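Long-range contacts in extracellular solute-binding protein family 1 (Kribbella flavida, PDB 5IXP), which probably captures a solute outside the cell and hands it to an ABC transporter, as extracellular solute-binding proteins of family 1 do: residues E3-T8 against M55-A60; K75-R80 against V277-T282; I107-D112 against L290-T295; M61-I66 against G272-V277. All blocks are in the same frame, centred on the assembly; numbering follows the deposited sequence. Where two conformers were deposited one is given.

Interaction 1: residues E3-T8 against M55-A60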
loop_
_atom_site.group_PDB
_atom_site.type_symbol
_atom_site.label_atom_id
_atom_site.label_comp_id
_atom_site.label_asym_id
_atom_site.label_seq_id
_atom_site.Cartn_x
_atom_site.Cartn_y
_atom_site.Cartn_z
ATOM N N GLU A 3 9.706 26.196 -17.191
ATOM C CA GLU A 3 10.551 25.037 -16.938
ATOM C C GLU A 3 10.109 24.384 -15.639
ATOM O O GLU A 3 10.111 25.023 -14.585
ATOM C CB GLU A 3 12.035 25.408 -16.915
ATOM C CG GLU A 3 12.434 26.188 -18.168
ATOM C CD GLU A 3 13.935 26.337 -18.360
ATOM O OE1 GLU A 3 14.359 26.206 -19.529
ATOM O OE2 GLU A 3 14.662 26.584 -17.387
ATOM N N LEU A 4 9.705 23.120 -15.730
ATOM C CA LEU A 4 9.231 22.359 -14.585
ATOM C C LEU A 4 10.147 21.175 -14.335
ATOM O O LEU A 4 10.551 20.488 -15.275
ATOM C CB LEU A 4 7.815 21.828 -14.822
ATOM C CG LEU A 4 6.706 22.870 -14.990
ATOM C CD1 LEU A 4 5.374 22.195 -15.319
ATOM C CD2 LEU A 4 6.606 23.718 -13.729
ATOM N N THR A 5 10.478 20.946 -13.069
ATOM C CA THR A 5 11.143 19.724 -12.647
ATOM C C THR A 5 10.134 18.855 -11.918
ATOM O O THR A 5 9.265 19.364 -11.205
ATOM C CB THR A 5 12.330 20.005 -11.722
ATOM O OG1 THR A 5 11.951 20.976 -10.737
ATOM C CG2 THR A 5 13.526 20.506 -12.509
ATOM N N ILE A 6 10.233 17.547 -12.119
ATOM C CA ILE A 6 9.422 16.590 -11.388
ATOM C C ILE A 6 10.354 15.520 -10.842
ATOM O O ILE A 6 11.166 14.960 -11.589
ATOM C CB ILE A 6 8.300 15.987 -12.265
ATOM C CG1 ILE A 6 7.584 14.874 -11.502
ATOM C CG2 ILE A 6 8.833 15.481 -13.626
ATOM C CD1 ILE A 6 6.261 14.434 -12.172
ATOM N N ALA A 7 10.260 15.259 -9.537
ATOM C CA ALA A 7 11.121 14.285 -8.875
ATOM C C ALA A 7 10.307 13.023 -8.612
ATOM O O ALA A 7 9.295 13.073 -7.906
ATOM C CB ALA A 7 11.680 14.840 -7.566
ATOM N N THR A 8 10.737 11.907 -9.193
ATOM C CA THR A 8 10.089 10.619 -9.002
ATOM C C THR A 8 11.106 9.618 -8.472
ATOM O O THR A 8 12.311 9.881 -8.421
ATOM C CB THR A 8 9.449 10.084 -10.300
ATOM O OG1 THR A 8 10.461 9.812 -11.277
ATOM C CG2 THR A 8 8.449 11.086 -10.869
HETATM N N MSE A 55 13.895 21.943 -4.015
HETATM C CA MSE A 55 12.765 21.068 -4.340
HETATM C C MSE A 55 12.368 21.147 -5.802
HETATM O O MSE A 55 12.486 22.195 -6.447
HETATM C CB MSE A 55 11.550 21.393 -3.475
HETATM C CG MSE A 55 11.832 21.195 -1.998
HETATM SE SE MSE A 55 10.233 21.311 -0.902
HETATM C CE MSE A 55 9.693 19.457 -0.990
ATOM N N ALA A 56 11.889 20.016 -6.308
ATOM C CA ALA A 56 11.289 19.993 -7.628
ATOM C C ALA A 56 9.944 20.716 -7.592
ATOM O O ALA A 56 9.348 20.924 -6.529
ATOM C CB ALA A 56 11.115 18.551 -8.111
ATOM N N ASP A 57 9.478 21.128 -8.773
ATOM C CA ASP A 57 8.156 21.745 -8.854
ATOM C C ASP A 57 7.058 20.746 -8.540
ATOM O O ASP A 57 6.029 21.118 -7.961
ATOM C CB ASP A 57 7.931 22.340 -10.239
ATOM C CG ASP A 57 8.939 23.414 -10.564
ATOM O OD1 ASP A 57 8.817 24.522 -10.001
ATOM O OD2 ASP A 57 9.854 23.138 -11.370
ATOM N N ILE A 58 7.234 19.486 -8.945
ATOM C CA ILE A 58 6.341 18.395 -8.560
ATOM C C ILE A 58 7.187 17.379 -7.812
ATOM O O ILE A 58 8.191 16.895 -8.349
ATOM C CB ILE A 58 5.660 17.743 -9.781
ATOM C CG1 ILE A 58 4.772 18.760 -10.508
ATOM C CG2 ILE A 58 4.825 16.502 -9.344
ATOM C CD1 ILE A 58 4.283 18.271 -11.905
ATOM N N GLU A 59 6.792 17.058 -6.582
ATOM C CA GLU A 59 7.485 16.067 -5.760
ATOM C C GLU A 59 6.575 14.864 -5.553
ATOM O O GLU A 59 5.482 15.001 -4.985
ATOM C CB GLU A 59 7.899 16.653 -4.401
ATOM C CG GLU A 59 9.049 17.676 -4.469
ATOM C CD GLU A 59 10.431 17.028 -4.546
ATOM O OE1 GLU A 59 10.510 15.791 -4.456
ATOM O OE2 GLU A 59 11.442 17.763 -4.686
ATOM N N ALA A 60 7.042 13.684 -5.969
ATOM C CA ALA A 60 6.278 12.473 -5.723
ATOM C C ALA A 60 6.422 12.047 -4.268
ATOM O O ALA A 60 7.467 12.233 -3.638
ATOM C CB ALA A 60 6.720 11.330 -6.638
HETATM O O HOH W 1 11.874 24.656 -12.179
HETATM O O HOH W 2 9.625 26.397 -12.292
#
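Two neighbouring parallel strands in the sheet of the N-terminal lobe meet here, 3-8 beside 58-60, with axes 4.8 Å apart and inclined by only 5°. The ladder runs through Ile58 N to Thr5 O, Ala7 N to Ile58 O (2.9 Å) and Ala60 N to Ala7 O, the last two bonds lying almost along their C=O axes. Just before Ile58 the second segment leaves strand geometry, and the side chain of Asp57 continues the pairing. Its CG, anti to its own carbonyl carbon (chi1 -61°), carries OD2 to 2.8 Å from Thr5 N, which meets the anti lone pair in a nearly straight bond. Thr5 OG1, in the crowded position between backbone N and carbonyl carbon (chi1 45°), accepts in return from Asp57 N at 3.2 Å. Asp57 OD1 is held by Ser281. Strand 28-34 flanks the far edge of 3-8, and helix 38-51 leads from it to 58-62, a beta-alpha-beta crossover that passes over strand 2-8, which lies between the two. On one face Ile6 and Ile58 lie side by side, pointing the same way, CD1 of Ile6 3.8 Å from CG2 of Ile58, beneath Leu290 and Leu294 of helix 284-294. On the other, Ala7 CB touches Ala56 CB and sits 3.5 Å from Glu59 OE1; Glu59 bends at chi2, letting OE2 accept from Ala56 N at 2.8 Å from above the carboxylate plane.

Interaction 2: residues K75-R80 against V277-T282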
loop_
_atom_site.group_PDB
_atom_site.type_symbol
_atom_site.label_atom_id
_atom_site.label_comp_id
_atom_site.label_asym_id
_atom_site.label_seq_id
_atom_site.Cartn_x
_atom_site.Cartn_y
_atom_site.Cartn_z
ATOM N N LYS A 75 3.565 24.172 3.765
ATOM C CA LYS A 75 4.662 24.220 2.813
ATOM C C LYS A 75 4.305 23.617 1.465
ATOM O O LYS A 75 5.179 23.514 0.593
ATOM C CB LYS A 75 5.877 23.515 3.402
ATOM C CG LYS A 75 6.298 24.154 4.701
ATOM C CD LYS A 75 7.689 23.762 5.099
ATOM C CE LYS A 75 8.027 24.376 6.444
ATOM N NZ LYS A 75 9.420 24.044 6.819
ATOM N N PHE A 76 3.046 23.236 1.268
ATOM C CA PHE A 76 2.598 22.664 0.007
ATOM C C PHE A 76 1.429 23.461 -0.543
ATOM O O PHE A 76 0.638 24.042 0.207
ATOM C CB PHE A 76 2.206 21.195 0.181
ATOM C CG PHE A 76 3.373 20.312 0.480
ATOM C CD1 PHE A 76 3.815 20.143 1.782
ATOM C CD2 PHE A 76 4.054 19.676 -0.546
ATOM C CE1 PHE A 76 4.908 19.340 2.061
ATOM C CE2 PHE A 76 5.144 18.870 -0.273
ATOM C CZ PHE A 76 5.571 18.700 1.037
ATOM N N VAL A 77 1.348 23.506 -1.871
ATOM C CA VAL A 77 0.201 24.119 -2.521
ATOM C C VAL A 77 -1.052 23.330 -2.170
ATOM O O VAL A 77 -1.086 22.098 -2.285
ATOM C CB VAL A 77 0.429 24.175 -4.037
ATOM C CG1 VAL A 77 -0.860 24.558 -4.762
ATOM C CG2 VAL A 77 1.550 25.154 -4.359
ATOM N N ASP A 78 -2.076 24.036 -1.695
ATOM C CA ASP A 78 -3.416 23.467 -1.622
ATOM C C ASP A 78 -3.958 23.378 -3.040
ATOM O O ASP A 78 -4.241 24.401 -3.668
ATOM C CB ASP A 78 -4.294 24.337 -0.724
ATOM C CG ASP A 78 -5.716 23.805 -0.583
ATOM O OD1 ASP A 78 -6.003 22.698 -1.079
ATOM O OD2 ASP A 78 -6.547 24.504 0.047
ATOM N N LEU A 79 -4.060 22.158 -3.576
ATOM C CA LEU A 79 -4.474 22.009 -4.963
ATOM C C LEU A 79 -5.916 22.453 -5.187
ATOM O O LEU A 79 -6.320 22.646 -6.339
ATOM C CB LEU A 79 -4.253 20.555 -5.414
ATOM C CG LEU A 79 -2.764 20.137 -5.319
ATOM C CD1 LEU A 79 -2.579 18.618 -5.456
ATOM C CD2 LEU A 79 -1.905 20.866 -6.345
ATOM N N ARG A 80 -6.690 22.644 -4.120
ATOM C CA ARG A 80 -8.001 23.275 -4.276
ATOM C C ARG A 80 -7.886 24.681 -4.838
ATOM O O ARG A 80 -8.822 25.168 -5.481
ATOM C CB ARG A 80 -8.734 23.296 -2.942
ATOM C CG ARG A 80 -9.301 21.954 -2.590
ATOM C CD ARG A 80 -9.094 21.649 -1.139
ATOM N NE ARG A 80 -10.218 22.077 -0.324
ATOM C CZ ARG A 80 -10.144 22.989 0.638
ATOM N NH1 ARG A 80 -8.991 23.584 0.919
ATOM N NH2 ARG A 80 -11.230 23.291 1.330
ATOM N N VAL A 277 2.930 19.601 -4.947
ATOM C CA VAL A 277 3.556 20.819 -5.461
ATOM C C VAL A 277 3.993 21.666 -4.271
ATOM O O VAL A 277 3.153 22.310 -3.629
ATOM C CB VAL A 277 2.607 21.604 -6.382
ATOM C CG1 VAL A 277 3.261 22.942 -6.821
ATOM C CG2 VAL A 277 2.193 20.746 -7.606
ATOM N N PRO A 278 5.282 21.693 -3.944
ATOM C CA PRO A 278 5.748 22.526 -2.824
ATOM C C PRO A 278 5.504 24.004 -3.089
ATOM O O PRO A 278 5.494 24.459 -4.239
ATOM C CB PRO A 278 7.253 22.231 -2.757
ATOM C CG PRO A 278 7.444 20.972 -3.489
ATOM C CD PRO A 278 6.374 20.932 -4.563
ATOM N N THR A 279 5.328 24.770 -2.004
ATOM C CA THR A 279 5.236 26.216 -2.179
ATOM C C THR A 279 6.545 26.816 -2.677
ATOM O O THR A 279 6.551 27.962 -3.139
ATOM C CB THR A 279 4.811 26.912 -0.880
ATOM O OG1 THR A 279 5.714 26.572 0.181
ATOM C CG2 THR A 279 3.377 26.527 -0.500
ATOM N N GLN A 280 7.650 26.064 -2.600
ATOM C CA GLN A 280 8.907 26.511 -3.188
ATOM C C GLN A 280 8.782 26.747 -4.684
ATOM O O GLN A 280 9.552 27.525 -5.252
ATOM C CB GLN A 280 9.999 25.473 -2.953
ATOM C CG GLN A 280 10.789 25.660 -1.715
ATOM C CD GLN A 280 11.899 24.648 -1.614
ATOM O OE1 GLN A 280 12.641 24.413 -2.581
ATOM N NE2 GLN A 280 12.021 24.027 -0.446
ATOM N N SER A 281 7.849 26.068 -5.343
ATOM C CA SER A 281 7.753 26.188 -6.790
ATOM C C SER A 281 7.403 27.614 -7.189
ATOM O O SER A 281 6.484 28.224 -6.630
ATOM C CB SER A 281 6.709 25.224 -7.347
ATOM O OG SER A 281 6.558 25.432 -8.749
ATOM N N THR A 282 8.141 28.142 -8.164
ATOM C CA THR A 282 7.813 29.441 -8.736
ATOM C C THR A 282 6.764 29.347 -9.835
ATOM O O THR A 282 6.365 30.382 -10.377
ATOM C CB THR A 282 9.069 30.114 -9.299
ATOM O OG1 THR A 282 9.581 29.328 -10.381
ATOM C CG2 THR A 282 10.138 30.262 -8.214
HETATM O O HOH W 3 7.799 24.342 -0.034
HETATM O O HOH W 4 0.721 20.153 -3.074
#
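A type I beta turn, Pro278 to Ser281, follows strand 269-276 in the N-terminal lobe and docks on the loop between helices 66-70 and 84-87. The two backbones are joined by a single bridge, Phe76 to Pro278. On one side of it Thr279 N points at Lys75 O (2.9 Å) in an almost straight bond, although the donor stands above the carbonyl plane. A water between the two segments adds to this grip, donating to Lys75 O and accepting from Gln280 N. Thr279 holds OG1 in the crowded position between its backbone N and carbonyl carbon (chi1 56°); CG2 is thereby anti to the carbonyl carbon and rests on the loop backbone, 3.6 Å from Phe76 C. The bond from CA to CB of Phe76 points away from the turn, yet with CG anti to the carbonyl carbon (chi1 -68°) ring atom CD2 is 4.0 Å from Pro278 CA. Val77 and Val277 lie side by side and point the same way, each with CG1 anti to its backbone N. Val77 CG2, beside its backbone N, meets Val277 CG1 at 3.7 Å. The other branch of Val277, CG2, is brushed by Leu79 CD2, and helix 284-294 covers the cluster through Pro284, Ala287 and Ala288. Val77 N donates to Val277 O at 2.8 Å, nearly along the C=O axis, while a second water accepts from Val277 N at 2.9 Å.

Interaction 3: residues I107-D112 against L290-T295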
loop_
_atom_site.group_PDB
_atom_site.type_symbol
_atom_site.label_atom_id
_atom_site.label_comp_id
_atom_site.label_asym_id
_atom_site.label_seq_id
_atom_site.Cartn_x
_atom_site.Cartn_y
_atom_site.Cartn_z
ATOM N N ILE A 107 -3.177 18.200 -0.687
ATOM C CA ILE A 107 -1.788 18.472 -1.039
ATOM C C ILE A 107 -1.239 17.508 -2.073
ATOM O O ILE A 107 -0.099 17.692 -2.521
ATOM C CB ILE A 107 -0.875 18.489 0.203
ATOM C CG1 ILE A 107 -0.794 17.110 0.861
ATOM C CG2 ILE A 107 -1.347 19.561 1.199
ATOM C CD1 ILE A 107 0.361 17.008 1.879
ATOM N N GLY A 108 -2.005 16.507 -2.486
ATOM C CA GLY A 108 -1.517 15.560 -3.475
ATOM C C GLY A 108 -2.598 15.086 -4.425
ATOM O O GLY A 108 -3.772 14.963 -4.064
ATOM N N TYR A 109 -2.172 14.811 -5.658
ATOM C CA TYR A 109 -2.981 14.138 -6.665
ATOM C C TYR A 109 -2.542 12.680 -6.767
ATOM O O TYR A 109 -1.362 12.402 -7.006
ATOM C CB TYR A 109 -2.825 14.818 -8.023
ATOM C CG TYR A 109 -3.557 16.132 -8.176
ATOM C CD1 TYR A 109 -4.742 16.379 -7.485
ATOM C CD2 TYR A 109 -3.088 17.108 -9.051
ATOM C CE1 TYR A 109 -5.444 17.568 -7.653
ATOM C CE2 TYR A 109 -3.775 18.310 -9.222
ATOM C CZ TYR A 109 -4.947 18.534 -8.518
ATOM O OH TYR A 109 -5.631 19.726 -8.693
ATOM N N GLY A 110 -3.494 11.760 -6.630
ATOM C CA GLY A 110 -3.145 10.351 -6.505
ATOM C C GLY A 110 -2.695 9.716 -7.816
ATOM O O GLY A 110 -3.298 9.915 -8.878
ATOM N N THR A 111 -1.613 8.928 -7.728
ATOM C CA THR A 111 -1.151 8.147 -8.866
ATOM C C THR A 111 -1.713 6.735 -8.745
ATOM O O THR A 111 -2.928 6.559 -8.874
ATOM C CB THR A 111 0.384 8.162 -8.969
ATOM O OG1 THR A 111 0.969 7.482 -7.851
ATOM C CG2 THR A 111 0.893 9.610 -8.994
ATOM N N ASP A 112 -0.877 5.723 -8.495
ATOM C CA ASP A 112 -1.386 4.356 -8.472
ATOM C C ASP A 112 -1.815 3.945 -7.055
ATOM O O ASP A 112 -1.702 4.712 -6.091
ATOM C CB ASP A 112 -0.347 3.392 -9.051
ATOM C CG ASP A 112 0.944 3.341 -8.233
ATOM O OD1 ASP A 112 1.203 4.268 -7.438
ATOM O OD2 ASP A 112 1.713 2.365 -8.397
ATOM N N LEU A 290 0.203 20.225 -14.717
ATOM C CA LEU A 290 0.902 19.032 -15.177
ATOM C C LEU A 290 0.609 17.845 -14.267
ATOM O O LEU A 290 0.385 16.726 -14.749
ATOM C CB LEU A 290 2.409 19.301 -15.258
ATOM C CG LEU A 290 3.283 18.066 -15.558
ATOM C CD1 LEU A 290 2.885 17.404 -16.889
ATOM C CD2 LEU A 290 4.786 18.421 -15.537
ATOM N N ALA A 291 0.599 18.072 -12.949
ATOM C CA ALA A 291 0.316 16.983 -12.015
ATOM C C ALA A 291 -1.091 16.437 -12.223
ATOM O O ALA A 291 -1.311 15.217 -12.170
ATOM C CB ALA A 291 0.494 17.455 -10.576
ATOM N N ALA A 292 -2.058 17.325 -12.469
ATOM C CA ALA A 292 -3.417 16.866 -12.732
ATOM C C ALA A 292 -3.479 16.057 -14.022
ATOM O O ALA A 292 -4.189 15.046 -14.102
ATOM C CB ALA A 292 -4.374 18.060 -12.794
ATOM N N TRP A 293 -2.736 16.478 -15.048
ATOM C CA TRP A 293 -2.765 15.736 -16.302
ATOM C C TRP A 293 -2.098 14.369 -16.151
ATOM O O TRP A 293 -2.612 13.356 -16.649
ATOM C CB TRP A 293 -2.095 16.552 -17.408
ATOM C CG TRP A 293 -2.107 15.851 -18.733
ATOM C CD1 TRP A 293 -3.127 15.837 -19.643
ATOM C CD2 TRP A 293 -1.055 15.062 -19.296
ATOM N NE1 TRP A 293 -2.774 15.089 -20.740
ATOM C CE2 TRP A 293 -1.506 14.599 -20.550
ATOM C CE3 TRP A 293 0.226 14.702 -18.863
ATOM C CZ2 TRP A 293 -0.725 13.791 -21.373
ATOM C CZ3 TRP A 293 1.008 13.913 -19.688
ATOM C CH2 TRP A 293 0.528 13.465 -20.933
ATOM N N LEU A 294 -0.954 14.318 -15.464
ATOM C CA LEU A 294 -0.266 13.047 -15.274
ATOM C C LEU A 294 -1.122 12.044 -14.509
ATOM O O LEU A 294 -0.916 10.833 -14.645
ATOM C CB LEU A 294 1.063 13.267 -14.532
ATOM C CG LEU A 294 2.193 13.946 -15.322
ATOM C CD1 LEU A 294 3.293 14.393 -14.358
ATOM C CD2 LEU A 294 2.773 13.024 -16.410
ATOM N N THR A 295 -2.054 12.515 -13.680
ATOM C CA THR A 295 -2.883 11.619 -12.880
ATOM C C THR A 295 -4.299 11.469 -13.429
ATOM O O THR A 295 -5.138 10.834 -12.778
ATOM C CB THR A 295 -2.931 12.090 -11.421
ATOM O OG1 THR A 295 -3.442 13.434 -11.359
ATOM C CG2 THR A 295 -1.526 12.039 -10.809
#
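Segment 107-112 lies at the start of strand 108-121 and passes the C-terminal end of helix 284-294, where Thr295 is the first residue to leave helical geometry. The CA atoms of Thr111 and Thr295 are 5.6 Å apart, and the helix is farther off at Tyr109, whose CA lies 6.7 Å from that of Ala292. Tyr109 bridges this wider gap. With CG anti to its carbonyl carbon (chi1 -75°), its ring meets the last turn of the helix obliquely, through CD2 and CE2: CD2 is 3.6 Å from Ala292 N and CE2 3.6 Å from Ala292 CB, while CD2 also touches Ala291 CB. Thr295 crosses the tyrosine at about a right angle. Its OG1, in the crowded position between backbone N and carbonyl carbon (chi1 58°), lies 3.7 Å from Tyr109 CB and within bonding range of both Ala291 O and Ala292 O, which compete for its one proton. The methyl CG2 packs 3.4 Å from Gly110 O and 3.9 Å from Thr111 CG2. Trp91 donates through NE1 to Gly110 O and lays its ring nearly parallel to that of Tyr109, which helix 84-87 also contacts through Ala84 and Leu87; strand 269-276 pairs with 108-112, and its Leu275 packs on Thr295 and Leu294.

Interaction 4: residues M61-I66 against G272-V277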
loop_
_atom_site.group_PDB
_atom_site.type_symbol
_atom_site.label_atom_id
_atom_site.label_comp_id
_atom_site.label_asym_id
_atom_site.label_seq_id
_atom_site.Cartn_x
_atom_site.Cartn_y
_atom_site.Cartn_z
HETATM N N MSE A 61 5.356 11.456 -3.750
HETATM C CA MSE A 61 5.273 11.057 -2.352
HETATM C C MSE A 61 4.532 9.733 -2.261
HETATM O O MSE A 61 3.413 9.615 -2.783
HETATM C CB MSE A 61 4.540 12.134 -1.550
HETATM C CG MSE A 61 5.007 12.323 -0.155
HETATM SE SE MSE A 61 4.472 14.055 0.431
HETATM C CE MSE A 61 5.935 15.201 -0.076
ATOM N N GLU A 62 5.135 8.742 -1.607
ATOM C CA GLU A 62 4.423 7.497 -1.354
ATOM C C GLU A 62 3.435 7.686 -0.205
ATOM O O GLU A 62 3.651 8.495 0.713
ATOM C CB GLU A 62 5.395 6.352 -1.035
ATOM C CG GLU A 62 4.930 4.985 -1.544
ATOM C CD GLU A 62 4.304 4.102 -0.464
ATOM O OE1 GLU A 62 4.344 4.471 0.722
ATOM O OE2 GLU A 62 3.784 3.025 -0.802
ATOM N N VAL A 63 2.334 6.929 -0.262
ATOM C CA VAL A 63 1.276 7.136 0.722
ATOM C C VAL A 63 1.769 6.859 2.137
ATOM O O VAL A 63 1.256 7.443 3.101
ATOM C CB VAL A 63 0.033 6.286 0.386
ATOM C CG1 VAL A 63 0.339 4.785 0.515
ATOM C CG2 VAL A 63 -1.141 6.715 1.269
ATOM N N SER A 64 2.779 6.001 2.300
ATOM C CA SER A 64 3.189 5.713 3.672
ATOM C C SER A 64 3.977 6.851 4.311
ATOM O O SER A 64 4.153 6.839 5.534
ATOM C CB SER A 64 4.007 4.424 3.745
ATOM O OG SER A 64 5.257 4.585 3.102
ATOM N N TRP A 65 4.449 7.825 3.518
ATOM C CA TRP A 65 5.170 8.991 4.031
ATOM C C TRP A 65 4.286 10.204 4.240
ATOM O O TRP A 65 4.677 11.115 4.976
ATOM C CB TRP A 65 6.273 9.469 3.074
ATOM C CG TRP A 65 7.036 8.459 2.352
ATOM C CD1 TRP A 65 7.281 7.183 2.737
ATOM C CD2 TRP A 65 7.676 8.634 1.083
ATOM N NE1 TRP A 65 8.025 6.540 1.783
ATOM C CE2 TRP A 65 8.284 7.412 0.756
ATOM C CE3 TRP A 65 7.782 9.705 0.189
ATOM C CZ2 TRP A 65 8.992 7.228 -0.422
ATOM C CZ3 TRP A 65 8.481 9.528 -0.977
ATOM C CH2 TRP A 65 9.088 8.296 -1.276
ATOM N N ILE A 66 3.146 10.272 3.548
ATOM C CA ILE A 66 2.441 11.542 3.397
ATOM C C ILE A 66 1.903 12.058 4.729
ATOM O O ILE A 66 1.680 13.270 4.869
ATOM C CB ILE A 66 1.345 11.420 2.320
ATOM C CG1 ILE A 66 0.907 12.813 1.852
ATOM C CG2 ILE A 66 0.171 10.585 2.812
ATOM C CD1 ILE A 66 0.112 12.808 0.553
ATOM N N GLY A 272 1.064 2.868 -3.238
ATOM C CA GLY A 272 0.590 3.908 -4.127
ATOM C C GLY A 272 1.127 5.272 -3.720
ATOM O O GLY A 272 1.586 5.487 -2.595
ATOM N N SER A 273 1.075 6.217 -4.654
ATOM C CA SER A 273 1.773 7.478 -4.448
ATOM C C SER A 273 0.886 8.655 -4.840
ATOM O O SER A 273 -0.288 8.497 -5.191
ATOM C CB SER A 273 3.093 7.511 -5.232
ATOM O OG SER A 273 3.971 6.494 -4.781
ATOM N N TYR A 274 1.477 9.849 -4.742
ATOM C CA TYR A 274 0.833 11.132 -4.994
ATOM C C TYR A 274 1.848 12.063 -5.634
ATOM O O TYR A 274 3.053 11.945 -5.400
ATOM C CB TYR A 274 0.311 11.815 -3.691
ATOM C CG TYR A 274 -0.793 11.048 -3.034
ATOM C CD1 TYR A 274 -0.510 9.998 -2.177
ATOM C CD2 TYR A 274 -2.116 11.354 -3.294
ATOM C CE1 TYR A 274 -1.517 9.268 -1.593
ATOM C CE2 TYR A 274 -3.150 10.625 -2.699
ATOM C CZ TYR A 274 -2.840 9.594 -1.852
ATOM O OH TYR A 274 -3.840 8.856 -1.266
ATOM N N LEU A 275 1.353 12.983 -6.448
ATOM C CA LEU A 275 2.143 14.116 -6.907
ATOM C C LEU A 275 1.769 15.339 -6.080
ATOM O O LEU A 275 0.580 15.637 -5.905
ATOM C CB LEU A 275 1.921 14.377 -8.400
ATOM C CG LEU A 275 2.170 13.163 -9.316
ATOM C CD1 LEU A 275 2.007 13.590 -10.775
ATOM C CD2 LEU A 275 3.550 12.569 -9.085
ATOM N N THR A 276 2.780 16.031 -5.553
ATOM C CA THR A 276 2.575 17.217 -4.729
ATOM C C THR A 276 3.322 18.393 -5.343
ATOM O O THR A 276 4.241 18.216 -6.146
ATOM C CB THR A 276 3.060 17.017 -3.283
ATOM O OG1 THR A 276 4.503 16.956 -3.252
ATOM C CG2 THR A 276 2.461 15.744 -2.679
ATOM N N VAL A 277 2.930 19.601 -4.947
ATOM C CA VAL A 277 3.556 20.819 -5.461
ATOM C C VAL A 277 3.993 21.666 -4.271
ATOM O O VAL A 277 3.153 22.310 -3.629
ATOM C CB VAL A 277 2.607 21.604 -6.382
ATOM C CG1 VAL A 277 3.261 22.942 -6.821
ATOM C CG2 VAL A 277 2.193 20.746 -7.606
#
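This is an antiparallel strand pairing in the middle of the N-terminal lobe's sheet, between the end of strand 58-62 and strand 269-276. Met61 and Tyr274 form a hydrogen-bonded pair, N to O in each direction, with Tyr274 N to Met61 O at 2.8 Å; Glu62 and Ser273 follow as a non-hydrogen-bonded pair with CA atoms 4.1 Å apart. Val63 N to Gly272 O closes the ladder as the first segment curls away. The strand order, 28-34, 2-8, 58-62, 269-276, 108-121, with 269-276 running against its neighbours, is that of a class II periplasmic-binding-protein lobe. The Tyr274 ring is met on two sides: Ile66 CD1 lies over one ring face, 4.0 Å from Tyr274 CD1, while Val63 CG2, anti to its backbone N, meets the ring edge 3.9 Å from Tyr274 CE1. The phenol OH is bonded to Lys95 O. Selenomethionine Met61 bends at chi3 (-89°), and its CE packs 3.9 Å from Thr276 OG1, whose hydrogen bond goes to Glu59 O. Glu62 turns back on its own loop: OE1 takes both Ser64 OG (2.6 Å) and Ser64 N, and CB sits 3.6 Å above the centre of the Trp65 ring.

All four contacts lie in the N-terminal lobe, their centres 10 to 14 Å apart. Interactions 1 and 4 share strand 58-62, which pairs with 2-8 on one edge and with 269-276 on the other; Glu59 O to Thr276 OG1 (2.8 Å) ties them together. Tyr109 O and Leu275 N (2.8 Å) carry the sheet on from interaction 4 to interaction 3, whose helix returns over interaction 1, Ile6 CD1 meeting Leu294 CD1 at 3.7 Å. Interactions 2 and 4 share Val277, and Asp57 OD1 to Ser281 OG (2.7 Å) anchors the turn of interaction 2 on interaction 1. Solute probably binds between the two lobes, as in relatives.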